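Local structure of NADPH-ferredoxin reductase FprA (Mycobacterium tuberculosis, 1LQT) at residues S14-A19 and V36-M41; I123-F128 and V319-Y324; A428-A433 and V442-L447. The protein binds FAD and carries electrons between NADPH and [2Fe-2S] ferredoxin, and may thereby supply electrons to P450 systems. All coordinates share one frame; numbering follows the deposited sequence.

Contact 1. Residues S14-A19 and V36-M41. With FAD (flavin-adenine dinucleotide), chain H.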
loop_
_atom_site.group_PDB
_atom_site.type_symbol
_atom_site.label_atom_id
_atom_site.label_comp_id
_atom_site.label_asym_id
_atom_site.label_seq_id
_atom_site.Cartn_x
_atom_site.Cartn_y
_atom_site.Cartn_z
ATOM N N SER A 14 1.146 1.353 10.764
ATOM C CA SER A 14 2.240 0.991 11.655
ATOM C C SER A 14 2.640 2.172 12.543
ATOM O O SER A 14 2.907 1.982 13.721
ATOM C CB SER A 14 3.424 0.402 10.886
ATOM O OG SER A 14 4.133 1.338 10.111
ATOM N N ALA A 15 2.633 3.370 11.985
ATOM C CA ALA A 15 2.898 4.580 12.753
ATOM C C ALA A 15 1.894 4.763 13.879
ATOM O O ALA A 15 2.261 5.061 15.012
ATOM C CB ALA A 15 2.879 5.773 11.836
ATOM N N PHE A 16 0.608 4.632 13.552
ATOM C CA PHE A 16 -0.425 4.832 14.564
ATOM C C PHE A 16 -0.477 3.750 15.609
ATOM O O PHE A 16 -0.755 4.028 16.791
ATOM C CB PHE A 16 -1.799 5.069 13.927
ATOM C CG PHE A 16 -2.028 6.505 13.630
ATOM C CD1 PHE A 16 -2.354 7.375 14.666
ATOM C CD2 PHE A 16 -1.907 7.023 12.345
ATOM C CE1 PHE A 16 -2.542 8.721 14.415
ATOM C CE2 PHE A 16 -2.079 8.365 12.126
ATOM C CZ PHE A 16 -2.385 9.202 13.150
ATOM N N PHE A 17 -0.181 2.509 15.228
ATOM C CA PHE A 17 -0.088 1.455 16.219
ATOM C C PHE A 17 1.120 1.695 17.134
ATOM O O PHE A 17 1.027 1.522 18.351
ATOM C CB PHE A 17 -0.021 0.080 15.558
ATOM C CG PHE A 17 -1.320 -0.348 14.854
ATOM C CD1 PHE A 17 -2.559 -0.192 15.424
ATOM C CD2 PHE A 17 -1.256 -0.957 13.621
ATOM C CE1 PHE A 17 -3.686 -0.598 14.765
ATOM C CE2 PHE A 17 -2.412 -1.376 12.988
ATOM C CZ PHE A 17 -3.593 -1.203 13.562
ATOM N N ALA A 18 2.222 2.146 16.563
ATOM C CA ALA A 18 3.384 2.478 17.388
ATOM C C ALA A 18 3.045 3.603 18.367
ATOM O O ALA A 18 3.393 3.545 19.536
ATOM C CB ALA A 18 4.561 2.855 16.511
ATOM N N ALA A 19 2.373 4.639 17.855
ATOM C CA ALA A 19 1.991 5.758 18.712
ATOM C C ALA A 19 1.141 5.279 19.869
ATOM O O ALA A 19 1.366 5.655 21.029
ATOM C CB ALA A 19 1.261 6.817 17.910
ATOM N N VAL A 36 4.734 12.296 21.552
ATOM C CA VAL A 36 4.885 11.739 20.215
ATOM C C VAL A 36 4.597 12.787 19.151
ATOM O O VAL A 36 3.525 13.371 19.146
ATOM C CB VAL A 36 3.898 10.564 20.044
ATOM C CG1 VAL A 36 3.923 10.023 18.600
ATOM C CG2 VAL A 36 4.157 9.481 21.048
ATOM N N ASP A 37 5.561 13.034 18.274
ATOM C CA ASP A 37 5.416 13.891 17.108
ATOM C C ASP A 37 5.466 12.996 15.886
ATOM O O ASP A 37 6.413 12.250 15.686
ATOM C CB ASP A 37 6.552 14.904 17.024
ATOM C CG ASP A 37 6.451 16.027 18.027
ATOM O OD1 ASP A 37 5.370 16.209 18.610
ATOM O OD2 ASP A 37 7.459 16.736 18.220
ATOM N N MET A 38 4.439 13.087 15.065
ATOM C CA MET A 38 4.310 12.304 13.853
ATOM C C MET A 38 4.496 13.200 12.657
ATOM O O MET A 38 3.783 14.186 12.509
ATOM C CB MET A 38 2.936 11.651 13.849
ATOM C CG MET A 38 2.697 10.771 12.677
ATOM S SD MET A 38 1.096 9.904 12.761
ATOM C CE MET A 38 1.381 8.655 13.940
ATOM N N LEU A 39 5.482 12.876 11.828
ATOM C CA LEU A 39 5.844 13.636 10.647
ATOM C C LEU A 39 5.448 12.862 9.422
ATOM O O LEU A 39 5.880 11.739 9.242
ATOM C CB LEU A 39 7.374 13.828 10.610
ATOM C CG LEU A 39 7.998 14.412 11.882
ATOM C CD1 LEU A 39 9.489 14.712 11.585
ATOM C CD2 LEU A 39 7.315 15.530 12.468
ATOM N N GLU A 40 4.665 13.468 8.557
ATOM C CA GLU A 40 4.089 12.793 7.406
ATOM C C GLU A 40 4.365 13.583 6.146
ATOM O O GLU A 40 4.140 14.783 6.076
ATOM C CB GLU A 40 2.587 12.642 7.609
ATOM C CG GLU A 40 1.785 12.286 6.350
ATOM C CD GLU A 40 2.211 10.987 5.690
ATOM O OE1 GLU A 40 2.383 9.989 6.419
ATOM O OE2 GLU A 40 2.360 10.993 4.445
ATOM N N MET A 41 4.820 12.859 5.137
ATOM C CA MET A 41 5.143 13.392 3.825
ATOM C C MET A 41 3.996 14.149 3.122
ATOM O O MET A 41 4.214 15.156 2.473
ATOM C CB MET A 41 5.557 12.179 2.961
ATOM C CG MET A 41 5.670 12.491 1.466
ATOM S SD MET A 41 6.698 11.325 0.588
ATOM C CE MET A 41 5.580 9.752 0.488
HETATM P PA FAD H . 1.781 2.885 4.830
HETATM O O1A FAD H . 2.262 2.868 3.436
HETATM O O2A FAD H . 0.341 2.674 5.122
HETATM O O5B FAD H . 2.176 4.287 5.492
HETATM C C5B FAD H . 3.462 4.863 5.234
HETATM C C4B FAD H . 3.321 6.360 5.475
HETATM O O4B FAD H . 4.638 6.904 5.513
HETATM C C3B FAD H . 2.562 7.104 4.370
HETATM O O3B FAD H . 1.579 7.971 4.887
HETATM C C2B FAD H . 3.663 7.829 3.642
HETATM O O2B FAD H . 3.274 8.984 2.935
HETATM C C1B FAD H . 4.649 8.114 4.781
HETATM N N9A FAD H . 6.017 8.375 4.355
HETATM C C8A FAD H . 6.750 7.627 3.475
HETATM N N7A FAD H . 7.972 8.114 3.304
HETATM C C5A FAD H . 8.012 9.251 4.088
HETATM C C6A FAD H . 9.025 10.188 4.305
HETATM N N6A FAD H . 10.236 10.106 3.777
HETATM N N1A FAD H . 8.744 11.208 5.162
HETATM C C2A FAD H . 7.523 11.269 5.758
HETATM N N3A FAD H . 6.512 10.405 5.597
HETATM C C4A FAD H . 6.807 9.412 4.752
HETATM N N1 FAD H . -5.023 -4.061 4.190
HETATM C C2 FAD H . -6.244 -4.411 4.686
HETATM O O2 FAD H . -6.367 -4.814 5.826
HETATM N N3 FAD H . -7.351 -4.326 3.857
HETATM C C4 FAD H . -7.318 -3.829 2.587
HETATM O O4 FAD H . -8.362 -3.742 1.903
HETATM C C4X FAD H . -6.070 -3.422 2.102
HETATM N N5 FAD H . -5.952 -2.887 0.838
HETATM C C5X FAD H . -4.717 -2.531 0.362
HETATM C C6 FAD H . -4.591 -2.024 -0.907
HETATM C C7 FAD H . -3.359 -1.721 -1.461
HETATM C C7M FAD H . -3.271 -1.150 -2.849
HETATM C C8 FAD H . -2.216 -1.910 -0.674
HETATM C C8M FAD H . -0.849 -1.621 -1.230
HETATM C C9 FAD H . -2.328 -2.402 0.624
HETATM C C9A FAD H . -3.569 -2.718 1.160
HETATM N N10 FAD H . -3.702 -3.234 2.453
HETATM C C10 FAD H . -4.946 -3.562 2.933
HETATM C "C1'" FAD H . -2.529 -3.398 3.360
HETATM C "C2'" FAD H . -2.266 -2.127 4.167
HETATM O "O2'" FAD H . -2.325 -1.030 3.290
HETATM C "C3'" FAD H . -0.877 -2.211 4.826
HETATM O "O3'" FAD H . -0.816 -3.301 5.741
HETATM C "C4'" FAD H . -0.488 -1.008 5.687
HETATM O "O4'" FAD H . -1.005 0.206 5.151
HETATM C "C5'" FAD H . 1.033 -0.915 5.818
HETATM O "O5'" FAD H . 1.259 0.103 6.802
HETATM P P FAD H . 2.595 0.950 6.929
HETATM O O1P FAD H . 2.348 1.833 8.091
HETATM O O2P FAD H . 3.827 0.105 6.943
HETATM O O3P FAD H . 2.709 1.796 5.592
#

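Contact 2. Residues I123-F128 and V319-Y324. With ODP (4-oxo-nicotinamide-adenine dinucleotide phosphate), chain I.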
loop_
_atom_site.group_PDB
_atom_site.type_symbol
_atom_site.label_atom_id
_atom_site.label_comp_id
_atom_site.label_asym_id
_atom_site.label_seq_id
_atom_site.Cartn_x
_atom_site.Cartn_y
_atom_site.Cartn_z
ATOM N N ILE A 123 2.554 0.192 -16.627
ATOM C CA ILE A 123 2.669 0.873 -15.347
ATOM C C ILE A 123 2.623 -0.130 -14.220
ATOM O O ILE A 123 2.288 -1.282 -14.433
ATOM C CB ILE A 123 1.556 1.948 -15.180
ATOM C CG1 ILE A 123 0.168 1.319 -15.134
ATOM C CG2 ILE A 123 1.657 2.975 -16.262
ATOM C CD1 ILE A 123 -0.944 2.334 -14.926
ATOM N N ALA A 124 2.959 0.328 -13.021
ATOM C CA ALA A 124 2.812 -0.474 -11.826
ATOM C C ALA A 124 1.482 -0.230 -11.174
ATOM O O ALA A 124 0.892 0.836 -11.279
ATOM C CB ALA A 124 3.920 -0.168 -10.817
ATOM N N ALA A 125 1.022 -1.211 -10.431
ATOM C CA ALA A 125 -0.137 -1.014 -9.611
ATOM C C ALA A 125 0.066 0.121 -8.620
ATOM O O ALA A 125 -0.868 0.859 -8.326
ATOM C CB ALA A 125 -0.559 -2.294 -8.900
ATOM N N VAL A 126 1.282 0.260 -8.087
ATOM C CA VAL A 126 1.529 1.392 -7.192
ATOM C C VAL A 126 1.025 2.700 -7.836
ATOM O O VAL A 126 0.354 3.510 -7.208
ATOM C CB VAL A 126 3.024 1.519 -6.866
ATOM C CG1 VAL A 126 3.268 2.721 -5.977
ATOM C CG2 VAL A 126 3.514 0.249 -6.176
ATOM N N ASP A 127 1.413 2.922 -9.082
ATOM C CA ASP A 127 1.076 4.152 -9.760
ATOM C C ASP A 127 -0.406 4.193 -10.159
ATOM O O ASP A 127 -0.999 5.256 -10.119
ATOM C CB ASP A 127 1.947 4.387 -10.982
ATOM C CG ASP A 127 3.404 4.480 -10.653
ATOM O OD1 ASP A 127 3.994 3.481 -10.137
ATOM O OD2 ASP A 127 4.051 5.512 -10.921
ATOM N N PHE A 128 -0.997 3.077 -10.570
ATOM C CA PHE A 128 -2.397 3.058 -10.931
ATOM C C PHE A 128 -3.301 3.297 -9.734
ATOM O O PHE A 128 -4.222 4.106 -9.795
ATOM C CB PHE A 128 -2.731 1.735 -11.634
ATOM C CG PHE A 128 -4.136 1.696 -12.160
ATOM C CD1 PHE A 128 -4.538 2.540 -13.156
ATOM C CD2 PHE A 128 -5.044 0.781 -11.672
ATOM C CE1 PHE A 128 -5.842 2.509 -13.637
ATOM C CE2 PHE A 128 -6.331 0.764 -12.165
ATOM C CZ PHE A 128 -6.707 1.629 -13.117
ATOM N N VAL A 319 -0.607 -3.519 -16.299
ATOM C CA VAL A 319 -0.368 -3.086 -14.935
ATOM C C VAL A 319 0.343 -4.219 -14.211
ATOM O O VAL A 319 -0.185 -5.308 -14.066
ATOM C CB VAL A 319 -1.653 -2.763 -14.185
ATOM C CG1 VAL A 319 -1.335 -2.252 -12.780
ATOM C CG2 VAL A 319 -2.489 -1.741 -14.941
ATOM N N ARG A 320 1.570 -3.962 -13.781
ATOM C CA ARG A 320 2.305 -4.942 -12.991
ATOM C C ARG A 320 1.916 -4.781 -11.527
ATOM O O ARG A 320 2.137 -3.733 -10.933
ATOM C CB ARG A 320 3.814 -4.864 -13.202
ATOM C CG ARG A 320 4.475 -3.560 -12.772
ATOM C CD ARG A 320 5.964 -3.556 -13.003
ATOM N NE ARG A 320 6.553 -2.278 -12.655
ATOM C CZ ARG A 320 6.604 -1.243 -13.467
ATOM N NH1 ARG A 320 6.084 -1.252 -14.689
ATOM N NH2 ARG A 320 7.199 -0.137 -13.056
ATOM N N SER A 321 1.329 -5.822 -10.959
ATOM C CA SER A 321 0.998 -5.872 -9.538
ATOM C C SER A 321 1.832 -6.962 -8.900
ATOM O O SER A 321 1.331 -7.970 -8.425
ATOM C CB SER A 321 -0.510 -6.050 -9.330
ATOM O OG SER A 321 -0.816 -5.853 -7.965
ATOM N N VAL A 322 3.133 -6.735 -8.922
ATOM C CA VAL A 322 4.090 -7.729 -8.472
ATOM C C VAL A 322 4.766 -7.314 -7.188
ATOM O O VAL A 322 5.850 -7.795 -6.857
ATOM C CB VAL A 322 5.043 -8.193 -9.574
ATOM C CG1 VAL A 322 4.253 -8.786 -10.711
ATOM C CG2 VAL A 322 5.957 -7.073 -10.090
ATOM N N GLY A 323 4.107 -6.433 -6.458
ATOM C CA GLY A 323 4.540 -5.992 -5.143
ATOM C C GLY A 323 4.941 -4.548 -5.108
ATOM O O GLY A 323 5.453 -3.988 -6.072
ATOM N N TYR A 324 4.665 -3.947 -3.963
ATOM C CA TYR A 324 5.210 -2.639 -3.613
ATOM C C TYR A 324 6.696 -2.849 -3.220
ATOM O O TYR A 324 7.142 -3.970 -3.072
ATOM C CB TYR A 324 4.401 -2.004 -2.482
ATOM C CG TYR A 324 3.102 -1.366 -2.952
ATOM C CD1 TYR A 324 2.153 -2.038 -3.724
ATOM C CD2 TYR A 324 2.811 -0.065 -2.588
ATOM C CE1 TYR A 324 0.993 -1.399 -4.155
ATOM C CE2 TYR A 324 1.637 0.583 -3.004
ATOM C CZ TYR A 324 0.750 -0.078 -3.794
ATOM O OH TYR A 324 -0.404 0.507 -4.243
HETATM O O1X ODP I . 4.964 -16.334 -7.385
HETATM P P2B ODP I . 4.707 -15.293 -6.338
HETATM O O2X ODP I . 3.885 -15.784 -5.165
HETATM O O3X ODP I . 5.972 -14.590 -5.873
HETATM O O2B ODP I . 3.808 -14.210 -7.125
HETATM C C2B ODP I . 3.639 -12.873 -6.664
HETATM C C3B ODP I . 2.290 -12.568 -6.055
HETATM O O3B ODP I . 1.263 -13.225 -6.783
HETATM C C1B ODP I . 3.660 -11.951 -7.828
HETATM N N9A ODP I . 4.935 -11.717 -8.460
HETATM C C8A ODP I . 6.086 -11.222 -7.900
HETATM N N7A ODP I . 7.046 -11.077 -8.795
HETATM C C5A ODP I . 6.516 -11.485 -9.996
HETATM C C4A ODP I . 5.198 -11.894 -9.780
HETATM N N3A ODP I . 4.354 -12.345 -10.741
HETATM C C2A ODP I . 4.901 -12.394 -11.969
HETATM N N1A ODP I . 6.170 -12.005 -12.274
HETATM C C6A ODP I . 6.994 -11.545 -11.285
HETATM N N6A ODP I . 8.209 -11.113 -11.652
HETATM O O4B ODP I . 3.175 -10.736 -7.286
HETATM C C4B ODP I . 2.176 -11.065 -6.310
HETATM C C5B ODP I . 2.398 -10.234 -5.080
HETATM O O5B ODP I . 1.304 -10.443 -4.218
HETATM P PA ODP I . 1.375 -9.894 -2.721
HETATM O O1A ODP I . 0.167 -10.339 -2.031
HETATM O O2A ODP I . 2.681 -10.199 -2.102
HETATM O O3 ODP I . 1.394 -8.313 -2.944
HETATM P PN ODP I . 0.222 -7.227 -3.259
HETATM O O1N ODP I . -0.809 -7.799 -4.152
HETATM O O2N ODP I . 0.976 -6.020 -3.657
HETATM O O5D ODP I . -0.465 -7.028 -1.854
HETATM C C5D ODP I . 0.315 -6.453 -0.774
HETATM C C4D ODP I . -0.359 -6.797 0.537
HETATM O O4D ODP I . -1.531 -6.021 0.756
HETATM C C1D ODP I . -2.629 -6.895 1.028
HETATM C C2D ODP I . -2.238 -8.188 0.448
HETATM O O2D ODP I . -3.025 -9.266 0.809
HETATM C C3D ODP I . -0.767 -8.262 0.623
HETATM O O3D ODP I . -0.502 -8.781 1.910
HETATM N N1N ODP I . -3.880 -6.304 0.703
HETATM C C2N ODP I . -5.024 -6.801 1.367
HETATM C C3N ODP I . -6.239 -6.562 0.816
HETATM C C7N ODP I . -7.400 -7.186 1.604
HETATM N N7N ODP I . -8.590 -6.994 1.098
HETATM O O7N ODP I . -7.125 -7.836 2.637
HETATM C C4N ODP I . -6.436 -5.881 -0.394
HETATM O O99 ODP I . -7.568 -5.715 -0.943
HETATM C C5N ODP I . -5.226 -5.398 -1.075
HETATM C C6N ODP I . -3.955 -5.642 -0.509
HETATM O O HOH W 1 4.135 -2.927 -16.139
HETATM O O HOH W 2 2.606 -2.604 -7.942
HETATM O O HOH W 3 -0.053 3.221 -4.466
#

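Contact 3. Residues A428-A433 and V442-L447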
loop_
_atom_site.group_PDB
_atom_site.type_symbol
_atom_site.label_atom_id
_atom_site.label_comp_id
_atom_site.label_asym_id
_atom_site.label_seq_id
_atom_site.Cartn_x
_atom_site.Cartn_y
_atom_site.Cartn_z
ATOM N N ALA A 428 -12.714 17.828 6.474
ATOM C CA ALA A 428 -14.063 18.335 6.416
ATOM C C ALA A 428 -14.430 18.787 5.013
ATOM O O ALA A 428 -15.557 18.558 4.564
ATOM C CB ALA A 428 -14.210 19.471 7.405
ATOM N N PHE A 429 -13.509 19.450 4.344
ATOM C CA PHE A 429 -13.752 19.896 2.979
ATOM C C PHE A 429 -14.063 18.719 2.072
ATOM O O PHE A 429 -15.016 18.749 1.302
ATOM C CB PHE A 429 -12.510 20.653 2.508
ATOM C CG PHE A 429 -12.648 21.337 1.178
ATOM C CD1 PHE A 429 -12.881 22.706 1.097
ATOM C CD2 PHE A 429 -12.509 20.628 -0.012
ATOM C CE1 PHE A 429 -12.956 23.340 -0.110
ATOM C CE2 PHE A 429 -12.610 21.258 -1.207
ATOM C CZ PHE A 429 -12.837 22.617 -1.255
ATOM N N GLU A 430 -13.247 17.680 2.141
ATOM C CA GLU A 430 -13.408 16.532 1.278
ATOM C C GLU A 430 -14.713 15.812 1.553
ATOM O O GLU A 430 -15.433 15.444 0.644
ATOM C CB GLU A 430 -12.219 15.592 1.438
ATOM C CG GLU A 430 -10.896 16.146 0.943
ATOM C CD GLU A 430 -9.779 15.125 1.016
ATOM O OE1 GLU A 430 -9.879 14.199 1.858
ATOM O OE2 GLU A 430 -8.817 15.229 0.230
ATOM N N ARG A 431 -15.030 15.612 2.821
ATOM C CA ARG A 431 -16.265 14.928 3.166
ATOM C C ARG A 431 -17.487 15.712 2.719
ATOM O O ARG A 431 -18.427 15.159 2.185
ATOM C CB ARG A 431 -16.327 14.572 4.649
ATOM C CG ARG A 431 -15.431 13.424 5.048
ATOM C CD ARG A 431 -15.549 12.996 6.500
ATOM N NE ARG A 431 -14.846 13.917 7.373
ATOM C CZ ARG A 431 -15.397 14.904 8.068
ATOM N NH1 ARG A 431 -16.707 15.135 8.057
ATOM N NH2 ARG A 431 -14.607 15.672 8.774
ATOM N N ALA A 432 -17.471 17.026 2.938
ATOM C CA ALA A 432 -18.608 17.857 2.533
ATOM C C ALA A 432 -18.745 17.901 1.022
ATOM O O ALA A 432 -19.838 18.100 0.512
ATOM C CB ALA A 432 -18.473 19.259 3.102
ATOM N N ALA A 433 -17.654 17.722 0.290
ATOM C CA ALA A 433 -17.710 17.667 -1.150
ATOM C C ALA A 433 -18.393 16.396 -1.633
ATOM O O ALA A 433 -19.061 16.400 -2.640
ATOM C CB ALA A 433 -16.319 17.773 -1.732
ATOM N N VAL A 442 -14.834 13.604 -1.623
ATOM C CA VAL A 442 -14.141 13.840 -2.896
ATOM C C VAL A 442 -12.807 14.389 -2.504
ATOM O O VAL A 442 -12.721 15.425 -1.868
ATOM C CB VAL A 442 -14.891 14.799 -3.845
ATOM C CG1 VAL A 442 -14.111 14.977 -5.111
ATOM C CG2 VAL A 442 -16.283 14.320 -4.118
ATOM N N LYS A 443 -11.754 13.672 -2.855
ATOM C CA LYS A 443 -10.421 14.024 -2.443
ATOM C C LYS A 443 -9.813 15.129 -3.264
ATOM O O LYS A 443 -9.998 15.226 -4.462
ATOM C CB LYS A 443 -9.517 12.800 -2.518
ATOM C CG LYS A 443 -9.833 11.738 -1.502
ATOM C CD LYS A 443 -8.946 10.531 -1.696
ATOM C CE LYS A 443 -9.231 9.469 -0.691
ATOM N NZ LYS A 443 -8.428 8.214 -0.997
ATOM N N LEU A 444 -9.023 15.948 -2.568
ATOM C CA LEU A 444 -8.163 16.937 -3.195
ATOM C C LEU A 444 -6.924 16.150 -3.676
ATOM O O LEU A 444 -6.211 15.534 -2.881
ATOM C CB LEU A 444 -7.807 17.999 -2.164
ATOM C CG LEU A 444 -9.002 18.831 -1.695
ATOM C CD1 LEU A 444 -8.671 19.532 -0.414
ATOM C CD2 LEU A 444 -9.396 19.840 -2.761
ATOM N N ALA A 445 -6.692 16.167 -4.984
ATOM C CA ALA A 445 -5.812 15.201 -5.630
ATOM C C ALA A 445 -4.411 15.699 -5.948
ATOM O O ALA A 445 -3.604 14.953 -6.479
ATOM C CB ALA A 445 -6.466 14.676 -6.902
ATOM N N SER A 446 -4.131 16.950 -5.626
ATOM C CA SER A 446 -2.810 17.525 -5.836
ATOM C C SER A 446 -2.346 18.220 -4.568
ATOM O O SER A 446 -3.158 18.662 -3.764
ATOM C CB SER A 446 -2.819 18.559 -6.975
ATOM O OG SER A 446 -3.575 19.705 -6.639
ATOM N N LEU A 447 -1.030 18.363 -4.431
ATOM C CA LEU A 447 -0.482 19.094 -3.322
ATOM C C LEU A 447 -1.010 20.524 -3.328
ATOM O O LEU A 447 -1.378 21.049 -2.299
ATOM C CB LEU A 447 1.041 19.091 -3.377
ATOM C CG LEU A 447 1.727 19.809 -2.215
ATOM C CD1 LEU A 447 1.335 19.249 -0.872
ATOM C CD2 LEU A 447 3.227 19.755 -2.412
#

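Contact 1. Residues S14-A19 and V36-M41
Met38 lays its thioether end over one face of the Phe16 ring. CE stands 3.7 Å from the ring centroid of Phe16, almost exactly on the normal, a CH-pi contact; SD lies toward the rim, 3.6 Å from Phe16 CZ, so that the pair is also a Met-aromatic contact. The Met38 chain is extended as far as SD, CG anti to the backbone N (chi1 -178°), then bends at chi3 (-76°), which carries CE of Met38 back over the ring, 3.9 Å from Ala15 CB. Phe67 stacks on Phe16. One turn on, Ala19 CB meets Val36 CG1 at 4.2 Å. Helix 13-28 thus packs antiparallel on strand 34-40, two parts of the beta-alpha-beta unit of a Rossmann-type FAD-binding fold. The helix turns its small residues Ala15 and Ala19 to the sheet. At the helix start, Ser14 N and Ser14 OG converge on FAD O1P, OG at 2.7 Å with chi1 at 71°. Farther along 36-41, the Glu40 chain is bent at chi2, and its carboxylate forks over the ribose: OE1 accepts from FAD O3B and OE2 from FAD O2B, both at 2.7 Å. Ser11 OG and Leu42 N hold the same carboxylate from the protein side.

Contact 2. Residues I123-F128 and V319-Y324
The Tyr324 ring carries Val126 CG2 over the centre of one face, 3.4 Å from the centroid and practically on the normal, a close CH-pi contact. Val126 CG1, anti to the backbone N (chi1 178°), reaches the ring at CE2, and the phenolic end runs alongside Val126 CA. Water 3 joins Tyr324 OH, at 2.7 Å, to Val126 O. The second flat group, the Arg320 guanidinium, has Ala124 CB over one face, toward its rim, and water 1 at its edge, in plane; NH1 donates to this water, which in turn donates to Ile123 O. Arg320 starts in the crowded position between backbone N and carbonyl carbon (chi1 63°), then runs extended to NE, so the chain reaches across the neighbouring strand; NH2 forms a salt bridge with Asp109. Strands 122-124 and 317-320 pair in parallel at the border of the six-stranded sheet of the NADP-binding domain, 122-124 being its outermost strand. Arg320 N donates to Ile123 O at 2.9 Å, in the carbonyl plane, while the backbone N of Ala125, first residue of helix 125-132, donates to Arg320 O at 2.8 Å from above the carbonyl plane. Water 2 donates to that same carbonyl and accepts from Val126 N. On the sheet face opposite Arg320, Val319 CG1 lies 3.5 Å from Ala125 N, and its CG2 sits beside Ile123 CG1, the two side chains pointing the same way. Beyond the strand, the chain turns along the bound nucleotide: Val322 CG1 meets the adenine at ODP C4A, 3.4 Å away, and Gly323 CA passes ODP O2N at 3.9 Å. Tyr324 touches the FAD.

Contact 3. Residues A428-A433 and V442-L447
Glu430 lies along the backbone of 442-444, and its conformation makes the contact. CG is anti to the carbonyl carbon and beside the backbone N (chi1 -67°), and the chain continues extended, so that CB and CG pass over Val442 O, with Glu430 CB 3.3 Å from Val442 O, and the carboxylate arrives at the next peptide. There Glu430 OE2 accepts from Leu444 N at 2.9 Å, the N-H pointing nearly straight at it (163°) but coming from above the carboxylate plane. The other oxygen, OE1, forms salt bridges with Arg50 and Arg441, so both oxygens of this buried group are engaged, and the two arginines probably favour its charged form. Two residues earlier on the loop, the backbones meet directly: Val442 N donates to the main-chain O of the same Glu430 at 3.0 Å, again from above the carbonyl plane. Lys443 crosses Glu430 obliquely. Extended beyond CG, its chain leads NZ away from the helix, to the carbonyl oxygens of Arg50 and Asn133. Apolar contacts complete the join. Val442 CB sits 3.9 Å from Ala433 CB. Phe429, with CG anti to its backbone N (chi1 -173°), crosses Leu444 at about a right angle, and Leu444 CD2 approaches Phe429 CE2 to 3.8 Å. Ile453 touches both of these side chains from helix 447-454. At the far end, Ser446 takes the N-cap position of that last helix. Here a connector between two C-terminal helices folds back obliquely against the first, fastened by a main-chain bond and a glutamate side chain that accepts a backbone N-H.

Overall arrangement
From the N terminus, contact 1 closes first: 16 residues separate its segments, and it joins helix 13-28 to strand 34-40 in the FAD-binding part. Contact 2 opens afterwards and spans 190 residues, bringing strand 122-124 beside strand 317-320 in the second, parallel sheet, where FAD and the nicotinamide nucleotide lie close by. Contact 3, with only eight residues between its segments, is a local closure near the C terminus, tying helix 420-434 to the loop that leads into helix 447-454. The three run in series, none nested or crossed. Their centres lie 22 to 26 Å apart and no two contacts touch; FAD bridges the first two, binding Ser14 and Glu40 and reaching Tyr324.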